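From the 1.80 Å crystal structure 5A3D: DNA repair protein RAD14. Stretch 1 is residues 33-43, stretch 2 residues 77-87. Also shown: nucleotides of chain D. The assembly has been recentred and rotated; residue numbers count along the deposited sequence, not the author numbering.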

ATOM      1  N   HIS B  33     -17.659 -10.600 -30.157  1.00 34.56           N
ATOM      2  CA  HIS B  33     -17.943  -9.341 -29.517  1.00 36.40           C
ATOM      3  C   HIS B  33     -16.926  -9.002 -28.401  1.00 35.55           C
ATOM      4  O   HIS B  33     -17.278  -8.830 -27.219  1.00 33.30           O
ATOM      5  CB  HIS B  33     -19.357  -9.364 -29.006  1.00 36.74           C
ATOM      6  CG  HIS B  33     -20.336  -9.440 -30.102  1.00 39.90           C
ATOM      7  ND1 HIS B  33     -20.521  -8.394 -30.996  1.00 44.46           N
ATOM      8  CD2 HIS B  33     -21.153 -10.438 -30.502  1.00 40.22           C
ATOM      9  CE1 HIS B  33     -21.422  -8.750 -31.892  1.00 45.16           C
ATOM     10  NE2 HIS B  33     -21.807  -9.990 -31.621  1.00 44.61           N
ATOM     11  N   PRO B  34     -15.635  -8.990 -28.772  1.00 36.84           N
ATOM     12  CA  PRO B  34     -14.549  -8.675 -27.841  1.00 36.67           C
ATOM     13  C   PRO B  34     -14.627  -7.294 -27.236  1.00 37.15           C
ATOM     14  O   PRO B  34     -14.193  -7.099 -26.091  1.00 36.10           O
ATOM     15  CB  PRO B  34     -13.290  -8.811 -28.725  1.00 38.63           C
ATOM     16  CG  PRO B  34     -13.740  -8.440 -30.074  1.00 41.11           C
ATOM     17  CD  PRO B  34     -15.102  -9.202 -30.122  1.00 39.63           C
ATOM     18  N   GLU B  35     -15.262  -6.359 -27.949  1.00 38.31           N
ATOM     19  CA  GLU B  35     -15.588  -5.044 -27.352  1.00 40.01           C
ATOM     20  C   GLU B  35     -16.452  -5.107 -26.105  1.00 37.36           C
ATOM     21  O   GLU B  35     -16.448  -4.173 -25.305  1.00 38.69           O
ATOM     22  CB  GLU B  35     -16.266  -4.108 -28.381  1.00 44.39           C
ATOM     23  CG  GLU B  35     -17.726  -4.438 -28.712  1.00 45.94           C
ATOM     24  CD  GLU B  35     -17.991  -5.574 -29.708  1.00 46.84           C
ATOM     25  OE1 GLU B  35     -17.067  -6.322 -30.145  1.00 45.13           O
ATOM     26  OE2 GLU B  35     -19.190  -5.749 -30.045  1.00 52.30           O
ATOM     27  N   LYS B  36     -17.162  -6.213 -25.919  1.00 34.71           N
ATOM     28  CA  LYS B  36     -17.871  -6.498 -24.690  1.00 34.02           C
ATOM     29  C   LYS B  36     -17.194  -7.573 -23.804  1.00 31.50           C
ATOM     30  O   LYS B  36     -17.164  -7.409 -22.564  1.00 30.43           O
ATOM     31  CB  LYS B  36     -19.300  -6.993 -24.955  1.00 35.23           C
ATOM     32  CG  LYS B  36     -20.302  -5.910 -25.381  1.00 39.19           C
ATOM     33  CD  LYS B  36     -21.624  -6.500 -25.734  1.00 41.03           C
ATOM     34  CE  LYS B  36     -22.683  -5.448 -26.066  1.00 46.29           C
ATOM     35  NZ  LYS B  36     -23.805  -6.148 -26.785  1.00 47.81           N
ATOM     36  N   TYR B  37     -16.688  -8.654 -24.401  1.00 30.26           N
ATOM     37  CA  TYR B  37     -16.451  -9.817 -23.634  1.00 30.19           C
ATOM     38  C   TYR B  37     -15.009 -10.228 -23.431  1.00 28.89           C
ATOM     39  O   TYR B  37     -14.724 -11.221 -22.817  1.00 28.79           O
ATOM     40  CB  TYR B  37     -17.300 -10.967 -24.173  1.00 30.01           C
ATOM     41  CG  TYR B  37     -18.775 -10.660 -24.208  1.00 30.94           C
ATOM     42  CD1 TYR B  37     -19.461 -10.339 -23.059  1.00 32.05           C
ATOM     43  CD2 TYR B  37     -19.461 -10.586 -25.401  1.00 31.63           C
ATOM     44  CE1 TYR B  37     -20.824 -10.041 -23.056  1.00 34.13           C
ATOM     45  CE2 TYR B  37     -20.832 -10.310 -25.397  1.00 33.19           C
ATOM     46  CZ  TYR B  37     -21.505  -9.984 -24.239  1.00 34.19           C
ATOM     47  OH  TYR B  37     -22.869  -9.732 -24.256  1.00 35.84           O
ATOM     48  N   ALA B  38     -14.115  -9.487 -23.993  1.00 29.38           N
ATOM     49  CA  ALA B  38     -12.720  -9.858 -23.896  1.00 30.70           C
ATOM     50  C   ALA B  38     -12.258  -9.812 -22.449  1.00 29.58           C
ATOM     51  O   ALA B  38     -12.678  -8.954 -21.693  1.00 28.98           O
ATOM     52  CB  ALA B  38     -11.850  -8.835 -24.619  1.00 32.04           C
ATOM     53  N   LEU B  39     -11.278 -10.618 -22.134  1.00 29.36           N
ATOM     54  CA  LEU B  39     -10.730 -10.611 -20.764  1.00 30.48           C
ATOM     55  C   LEU B  39      -9.417  -9.836 -20.811  1.00 30.48           C
ATOM     56  O   LEU B  39      -8.665  -9.894 -21.793  1.00 30.65           O
ATOM     57  CB  LEU B  39     -10.578 -11.974 -20.232  1.00 31.20           C
ATOM     58  CG  LEU B  39     -11.808 -12.881 -20.181  1.00 32.12           C
ATOM     59  CD1 LEU B  39     -11.439 -14.223 -19.547  1.00 35.59           C
ATOM     60  CD2 LEU B  39     -12.974 -12.206 -19.431  1.00 32.19           C
ATOM     61  N   LEU B  40      -9.251  -8.980 -19.803  1.00 27.50           N
ATOM     62  CA  LEU B  40      -8.151  -8.029 -19.744  1.00 28.85           C
ATOM     63  C   LEU B  40      -7.399  -8.346 -18.473  1.00 27.11           C
ATOM     64  O   LEU B  40      -7.980  -8.573 -17.403  1.00 27.17           O
ATOM     65  CB  LEU B  40      -8.698  -6.622 -19.598  1.00 30.12           C
ATOM     66  CG  LEU B  40      -9.596  -6.106 -20.729  1.00 33.70           C
ATOM     67  CD1 LEU B  40     -10.042  -4.692 -20.389  1.00 36.70           C
ATOM     68  CD2 LEU B  40      -8.769  -6.140 -21.961  1.00 35.65           C
ATOM     69  N   THR B  41      -6.097  -8.327 -18.560  1.00 26.33           N
ATOM     70  CA  THR B  41      -5.317  -8.459 -17.348  1.00 25.96           C
ATOM     71  C   THR B  41      -5.453  -7.227 -16.495  1.00 25.09           C
ATOM     72  O   THR B  41      -5.839  -6.138 -16.907  1.00 25.14           O
ATOM     73  CB  THR B  41      -3.838  -8.710 -17.674  1.00 27.18           C
ATOM     74  OG1 THR B  41      -3.322  -7.503 -18.232  1.00 28.61           O
ATOM     75  CG2 THR B  41      -3.641  -9.853 -18.614  1.00 28.27           C
ATOM     76  N   LYS B  42      -5.021  -7.381 -15.256  1.00 26.17           N
ATOM     77  CA  LYS B  42      -4.902  -6.302 -14.359  1.00 26.79           C
ATOM     78  C   LYS B  42      -4.015  -5.157 -14.924  1.00 26.77           C
ATOM     79  O   LYS B  42      -4.445  -4.027 -14.941  1.00 26.79           O
ATOM     80  CB  LYS B  42      -4.466  -6.771 -13.006  1.00 28.72           C
ATOM     81  CG  LYS B  42      -4.742  -5.657 -11.947  1.00 30.33           C
ATOM     82  CD  LYS B  42      -4.218  -6.062 -10.665  1.00 33.18           C
ATOM     83  CE  LYS B  42      -4.799  -5.210  -9.591  1.00 34.96           C
ATOM     84  NZ  LYS B  42      -4.170  -5.657  -8.382  1.00 37.73           N
ATOM     85  N   THR B  43      -2.891  -5.483 -15.546  1.00 27.33           N
ATOM     86  CA  THR B  43      -2.014  -4.489 -16.107  1.00 28.59           C
ATOM     87  C   THR B  43      -2.709  -3.753 -17.274  1.00 29.05           C
ATOM     88  O   THR B  43      -2.561  -2.532 -17.350  1.00 29.87           O
ATOM     89  CB  THR B  43      -0.703  -5.164 -16.542  1.00 29.70           C
ATOM     90  OG1 THR B  43      -0.134  -5.695 -15.318  1.00 29.48           O
ATOM     91  CG2 THR B  43       0.320  -4.151 -17.181  1.00 31.85           C
ATOM     92  N   ARG B  77      -0.467 -14.150  -8.869  1.00 26.21           N
ATOM     93  CA  ARG B  77      -1.461 -14.647  -9.796  1.00 25.85           C
ATOM     94  C   ARG B  77      -1.968 -13.574 -10.740  1.00 24.84           C
ATOM     95  O   ARG B  77      -2.197 -12.428 -10.403  1.00 24.80           O
ATOM     96  CB  ARG B  77      -2.697 -15.215  -9.104  1.00 26.34           C
ATOM     97  CG  ARG B  77      -2.449 -16.472  -8.224  1.00 27.80           C
ATOM     98  CD  ARG B  77      -3.715 -17.018  -7.500  1.00 28.95           C
ATOM     99  NE  ARG B  77      -4.215 -16.104  -6.463  1.00 30.57           N
ATOM    100  CZ  ARG B  77      -3.786 -16.023  -5.236  1.00 32.24           C
ATOM    101  NH1 ARG B  77      -2.841 -16.821  -4.708  1.00 32.47           N
ATOM    102  NH2 ARG B  77      -4.322 -15.092  -4.475  1.00 34.87           N
ATOM    103  N   MET B  78      -2.188 -14.041 -11.947  1.00 25.36           N
ATOM    104  CA  MET B  78      -2.779 -13.202 -12.974  1.00 25.59           C
ATOM    105  C   MET B  78      -4.217 -12.944 -12.648  1.00 24.86           C
ATOM    106  O   MET B  78      -4.936 -13.845 -12.191  1.00 24.75           O
ATOM    107  CB  MET B  78      -2.627 -13.911 -14.322  1.00 26.02           C
ATOM    108  CG  MET B  78      -3.203 -13.096 -15.482  1.00 27.00           C
ATOM    109  SD  MET B  78      -2.700 -13.708 -17.129  1.00 29.39           S
ATOM    110  CE  MET B  78      -3.293 -15.409 -17.121  1.00 29.58           C
ATOM    111  N   GLN B  79      -4.689 -11.739 -12.950  1.00 25.48           N
ATOM    112  CA  GLN B  79      -6.102 -11.336 -12.708  1.00 26.03           C
ATOM    113  C   GLN B  79      -6.758 -10.836 -14.015  1.00 25.43           C
ATOM    114  O   GLN B  79      -6.204  -9.986 -14.657  1.00 26.22           O
ATOM    115  CB  GLN B  79      -6.189 -10.278 -11.620  1.00 29.07           C
ATOM    116  CG  GLN B  79      -5.658 -10.828 -10.248  1.00 32.77           C
ATOM    117  CD  GLN B  79      -5.613  -9.773  -9.164  1.00 38.93           C
ATOM    118  OE1 GLN B  79      -5.894  -8.609  -9.397  1.00 42.72           O
ATOM    119  NE2 GLN B  79      -5.318 -10.204  -7.933  1.00 42.24           N
ATOM    120  N   LEU B  80      -7.878 -11.434 -14.383  1.00 25.86           N
ATOM    121  CA  LEU B  80      -8.557 -11.205 -15.655  1.00 26.73           C
ATOM    122  C   LEU B  80      -9.937 -10.584 -15.323  1.00 25.93           C
ATOM    123  O   LEU B  80     -10.720 -11.103 -14.525  1.00 26.59           O
ATOM    124  CB  LEU B  80      -8.680 -12.433 -16.496  1.00 28.58           C
ATOM    125  CG  LEU B  80      -7.327 -13.141 -16.863  1.00 30.31           C
ATOM    126  CD1 LEU B  80      -7.600 -14.440 -17.559  1.00 32.97           C
ATOM    127  CD2 LEU B  80      -6.574 -12.196 -17.743  1.00 30.95           C
ATOM    128  N   PHE B  81     -10.189  -9.522 -15.995  1.00 24.98           N
ATOM    129  CA  PHE B  81     -11.417  -8.666 -15.819  1.00 25.39           C
ATOM    130  C   PHE B  81     -12.163  -8.653 -17.190  1.00 25.55           C
ATOM    131  O   PHE B  81     -11.490  -8.713 -18.233  1.00 26.31           O
ATOM    132  CB  PHE B  81     -11.058  -7.263 -15.418  1.00 25.64           C
ATOM    133  CG  PHE B  81     -10.362  -7.186 -14.118  1.00 26.53           C
ATOM    134  CD1 PHE B  81      -8.999  -7.434 -14.058  1.00 26.06           C
ATOM    135  CD2 PHE B  81     -11.050  -6.882 -12.940  1.00 27.54           C
ATOM    136  CE1 PHE B  81      -8.312  -7.296 -12.849  1.00 26.91           C
ATOM    137  CE2 PHE B  81     -10.333  -6.814 -11.720  1.00 27.81           C
ATOM    138  CZ  PHE B  81      -8.966  -7.023 -11.689  1.00 27.30           C
ATOM    139  N   VAL B  82     -13.488  -8.561 -17.134  1.00 26.48           N
ATOM    140  CA  VAL B  82     -14.299  -8.557 -18.405  1.00 27.48           C
ATOM    141  C   VAL B  82     -14.412  -7.101 -18.874  1.00 27.22           C
ATOM    142  O   VAL B  82     -14.744  -6.158 -18.097  1.00 27.93           O
ATOM    143  CB  VAL B  82     -15.652  -9.349 -18.369  1.00 28.57           C
ATOM    144  CG1 VAL B  82     -16.727  -8.731 -17.507  1.00 29.27           C
ATOM    145  CG2 VAL B  82     -16.162  -9.604 -19.792  1.00 29.25           C
ATOM    146  N   ARG B  83     -14.175  -6.945 -20.168  1.00 28.49           N
ATOM    147  CA  ARG B  83     -14.123  -5.628 -20.732  1.00 30.07           C
ATOM    148  C   ARG B  83     -15.373  -4.831 -20.384  1.00 30.63           C
ATOM    149  O   ARG B  83     -15.235  -3.684 -20.017  1.00 30.71           O
ATOM    150  CB  ARG B  83     -13.825  -5.599 -22.222  1.00 31.91           C
ATOM    151  CG  ARG B  83     -13.742  -4.151 -22.651  1.00 34.95           C
ATOM    152  CD  ARG B  83     -13.444  -3.950 -24.097  1.00 38.12           C
ATOM    153  NE  ARG B  83     -12.302  -4.580 -24.650  1.00 40.95           N
ATOM    154  CZ  ARG B  83     -11.087  -4.070 -24.581  1.00 44.10           C
ATOM    155  NH1 ARG B  83     -10.896  -2.936 -23.895  1.00 46.02           N
ATOM    156  NH2 ARG B  83     -10.070  -4.691 -25.185  1.00 45.63           N
ATOM    157  N   CYS B  84     -16.567  -5.418 -20.503  1.00 31.11           N
ATOM    158  CA  CYS B  84     -17.770  -4.590 -20.343  1.00 32.26           C
ATOM    159  C   CYS B  84     -17.841  -3.956 -18.909  1.00 32.35           C
ATOM    160  O   CYS B  84     -18.297  -2.860 -18.774  1.00 31.22           O
ATOM    161  CB  CYS B  84     -19.032  -5.377 -20.698  1.00 33.91           C
ATOM    162  SG  CYS B  84     -19.312  -6.898 -19.774  1.00 34.37           S
ATOM    163  N   GLU B  85     -17.418  -4.695 -17.892  1.00 30.82           N
ATOM    164  CA  GLU B  85     -17.361  -4.158 -16.485  1.00 33.06           C
ATOM    165  C   GLU B  85     -16.355  -3.035 -16.301  1.00 33.36           C
ATOM    166  O   GLU B  85     -16.634  -1.935 -15.776  1.00 33.47           O
ATOM    167  CB  GLU B  85     -17.019  -5.289 -15.537  1.00 33.30           C
ATOM    168  CG  GLU B  85     -18.186  -6.167 -15.266  1.00 35.83           C
ATOM    169  CD  GLU B  85     -17.928  -7.219 -14.191  1.00 36.38           C
ATOM    170  OE1 GLU B  85     -16.910  -7.159 -13.453  1.00 34.06           O
ATOM    171  OE2 GLU B  85     -18.847  -8.115 -14.060  1.00 39.69           O
ATOM    172  N   VAL B  86     -15.136  -3.336 -16.757  1.00 34.15           N
ATOM    173  CA  VAL B  86     -13.999  -2.409 -16.764  1.00 36.10           C
ATOM    174  C   VAL B  86     -14.370  -1.068 -17.454  1.00 35.92           C
ATOM    175  O   VAL B  86     -14.118   0.006 -16.918  1.00 33.86           O
ATOM    176  CB  VAL B  86     -12.761  -3.073 -17.445  1.00 37.69           C
ATOM    177  CG1 VAL B  86     -11.600  -2.102 -17.422  1.00 41.15           C
ATOM    178  CG2 VAL B  86     -12.335  -4.249 -16.589  1.00 39.66           C
ATOM    179  N   GLU B  87     -14.911  -1.167 -18.644  1.00 34.84           N
ATOM    180  CA  GLU B  87     -15.229  -0.011 -19.425  1.00 37.39           C
ATOM    181  C   GLU B  87     -16.344   0.802 -18.772  1.00 37.82           C
ATOM    182  O   GLU B  87     -16.310   2.018 -18.745  1.00 39.62           O
ATOM    183  CB  GLU B  87     -15.622  -0.473 -20.826  1.00 38.90           C
ATOM    184  CG  GLU B  87     -15.922   0.635 -21.739  1.00 41.81           C
ATOM    185  CD  GLU B  87     -16.193   0.084 -23.133  1.00 44.94           C
ATOM    186  OE1 GLU B  87     -15.167  -0.057 -23.875  1.00 46.41           O
ATOM    187  OE2 GLU B  87     -17.401  -0.185 -23.404  1.00 46.67           O
TER
ATOM    188  P    DG D   3      -1.653  -9.199 -14.418  0.55 33.44           P
ATOM    189  OP1  DG D   3      -2.994  -9.714 -13.999  0.55 33.22           O
ATOM    190  OP2  DG D   3      -1.544  -7.939 -15.124  0.55 33.82           O
ATOM    191  O5'  DG D   3      -0.726  -9.132 -13.120  0.55 33.22           O
ATOM    192  C5'  DG D   3      -0.576 -10.277 -12.285  0.55 33.07           C
ATOM    193  C4'  DG D   3       0.013  -9.857 -10.954  0.55 33.02           C
ATOM    194  O4'  DG D   3       1.419  -9.540 -11.098  0.55 33.40           O
ATOM    195  C3'  DG D   3      -0.620  -8.639 -10.298  0.55 32.72           C
ATOM    196  O3'  DG D   3      -0.559  -9.085  -8.950  0.55 32.92           O
ATOM    197  C2'  DG D   3       0.308  -7.503 -10.712  0.55 33.06           C
ATOM    198  C1'  DG D   3       1.671  -8.184 -10.786  0.55 33.61           C
ATOM    199  N9   DG D   3       2.635  -7.681 -11.764  0.55 34.51           N
ATOM    200  C8   DG D   3       2.403  -7.297 -13.062  0.55 34.86           C
ATOM    201  N7   DG D   3       3.491  -6.975 -13.703  0.55 35.98           N
ATOM    202  C5   DG D   3       4.498  -7.121 -12.760  0.55 36.43           C
ATOM    203  C6   DG D   3       5.888  -6.923 -12.872  0.55 37.79           C
ATOM    204  O6   DG D   3       6.527  -6.525 -13.846  0.55 38.93           O
ATOM    205  N1   DG D   3       6.539  -7.175 -11.668  0.55 38.06           N
ATOM    206  C2   DG D   3       5.932  -7.622 -10.521  0.55 37.05           C
ATOM    207  N2   DG D   3       6.737  -7.861  -9.474  0.55 37.62           N
ATOM    208  N3   DG D   3       4.642  -7.862 -10.421  0.55 35.73           N
ATOM    209  C4   DG D   3       3.990  -7.597 -11.571  0.55 35.52           C
ATOM    210  O5'  DG D   1       2.384 -14.672 -23.003  0.55 52.09           O
ATOM    211  C5'  DG D   1       1.302 -14.730 -22.046  0.55 50.97           C
ATOM    212  C4'  DG D   1       0.376 -13.551 -22.253  0.55 50.53           C
ATOM    213  O4'  DG D   1      -0.843 -13.749 -23.016  0.55 51.01           O
ATOM    214  C3'  DG D   1       0.116 -12.505 -21.167  0.55 49.05           C
ATOM    215  O3'  DG D   1       0.947 -11.333 -21.349  0.55 47.91           O
ATOM    216  C2'  DG D   1      -1.375 -12.207 -21.282  0.55 49.34           C
ATOM    217  C1'  DG D   1      -1.940 -13.212 -22.292  0.55 50.59           C
ATOM    218  N9   DG D   1      -2.659 -14.314 -21.660  0.55 50.47           N
ATOM    219  C8   DG D   1      -2.131 -15.389 -20.984  0.55 50.14           C
ATOM    220  N7   DG D   1      -3.044 -16.182 -20.492  0.55 50.40           N
ATOM    221  C5   DG D   1      -4.247 -15.574 -20.829  0.55 51.33           C
ATOM    222  C6   DG D   1      -5.587 -15.969 -20.564  0.55 51.92           C
ATOM    223  O6   DG D   1      -5.991 -16.963 -19.942  0.55 52.32           O
ATOM    224  N1   DG D   1      -6.502 -15.076 -21.115  0.55 52.53           N
ATOM    225  C2   DG D   1      -6.174 -13.940 -21.815  0.55 52.48           C
ATOM    226  N2   DG D   1      -7.202 -13.211 -22.273  0.55 53.06           N
ATOM    227  N3   DG D   1      -4.929 -13.544 -22.045  0.55 51.40           N
ATOM    228  C4   DG D   1      -4.025 -14.413 -21.544  0.55 51.24           C
ATOM    229  P    DA D   4      -1.239  -8.215  -7.787  0.55 32.75           P
ATOM    230  OP1  DA D   4      -1.924  -9.129  -6.884  0.55 32.81           O
ATOM    231  OP2  DA D   4      -1.917  -7.102  -8.400  0.55 32.83           O
ATOM    232  O5'  DA D   4       0.011  -7.694  -6.953  0.55 33.86           O
ATOM    233  C5'  DA D   4       0.863  -8.710  -6.404  0.55 35.21           C
ATOM    234  C4'  DA D   4       1.932  -8.126  -5.514  0.55 36.31           C
ATOM    235  O4'  DA D   4       2.967  -7.547  -6.331  0.55 36.82           O
ATOM    236  C3'  DA D   4       1.484  -7.021  -4.561  0.55 36.12           C
ATOM    237  O3'  DA D   4       2.239  -7.181  -3.360  0.55 37.47           O
ATOM    238  C2'  DA D   4       1.810  -5.756  -5.339  0.55 36.08           C
ATOM    239  C1'  DA D   4       3.071  -6.148  -6.089  0.55 36.75           C
ATOM    240  N9   DA D   4       3.274  -5.527  -7.388  0.55 36.74           N
ATOM    241  C8   DA D   4       2.327  -5.296  -8.353  0.55 36.17           C
ATOM    242  N7   DA D   4       2.817  -4.834  -9.474  0.55 36.56           N
ATOM    243  C5   DA D   4       4.184  -4.792  -9.247  0.55 37.70           C
ATOM    244  C6   DA D   4       5.256  -4.377 -10.045  0.55 38.88           C
ATOM    245  N6   DA D   4       5.107  -3.928 -11.289  0.55 39.22           N
ATOM    246  N1   DA D   4       6.495  -4.408  -9.503  0.55 40.15           N
ATOM    247  C2   DA D   4       6.635  -4.848  -8.244  0.55 39.94           C
ATOM    248  N3   DA D   4       5.704  -5.292  -7.401  0.55 38.69           N
ATOM    249  C4   DA D   4       4.484  -5.242  -7.975  0.55 37.80           C

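Backbone hydrogen bonds join the two stretches. Strand 39-41 pairs antiparallel with strand 78-82. Leu 40 and Phe 81 are the hydrogen-bonded pair: Leu 40 N donates to Phe 81 O (2.7 Å), and Phe 81 N donates to Leu 40 O (2.8 Å). Past one end of this pair, Arg 83 N donates to Ala 38 O (2.9 Å), and Cys 84 N makes a weak bond to Lys 36 O (2.9 Å). Past the other, Lys 42 N bonds weakly to Gln 79 O (2.9 Å). CA-H...O contacts run alongside them, such as Leu 80 CA to Leu 40 O (3.2 Å).

Side chains from both strands meet on each face of the sheet. Leu 39, Thr 41, Leu 80 and Val 82 share one face. There Leu 39 CB lies 4.2 Å from Leu 80 CB, and Leu 39 CD2 lies 4.1 Å from Val 82 CB. Thr 41 adds its methyl, with CG2 3.9 Å from Leu 80 CD2. Leu 40 and Phe 81 occupy the other face. Both are buried, and their hydrocarbon side chains leave no polar group to satisfy. Leu 40 CD1 reaches Val 86 CG1 (4.2 Å) on the following helix. The Phe 81 ring puts CE1 3.9 Å from Lys 42 CB.

Arg 83 points toward stretch 1. Its long side chain offers both carbon and polar surface. Arg 83 NE makes a weak hydrogen bond to Pro 34 O (3.5 Å), while Leu 40 CD2 sits over one face of the guanidinium, 3.8 Å from Arg 83 NH2.

The DNA adds a shared phosphate. Gln 79 N donates to DG3 OP1 (2.8 Å), and Lys 42 N reaches the same oxygen weakly (3.3 Å). Thr 43 N (2.8 Å) and Thr 43 OG1 (2.7 Å) both donate to DG3 OP2. The extended Lys 42 side chain carries NZ to DA4 OP2 (2.7 Å), where its charge suits the phosphate.

The two stretches bury 813 Å² in total.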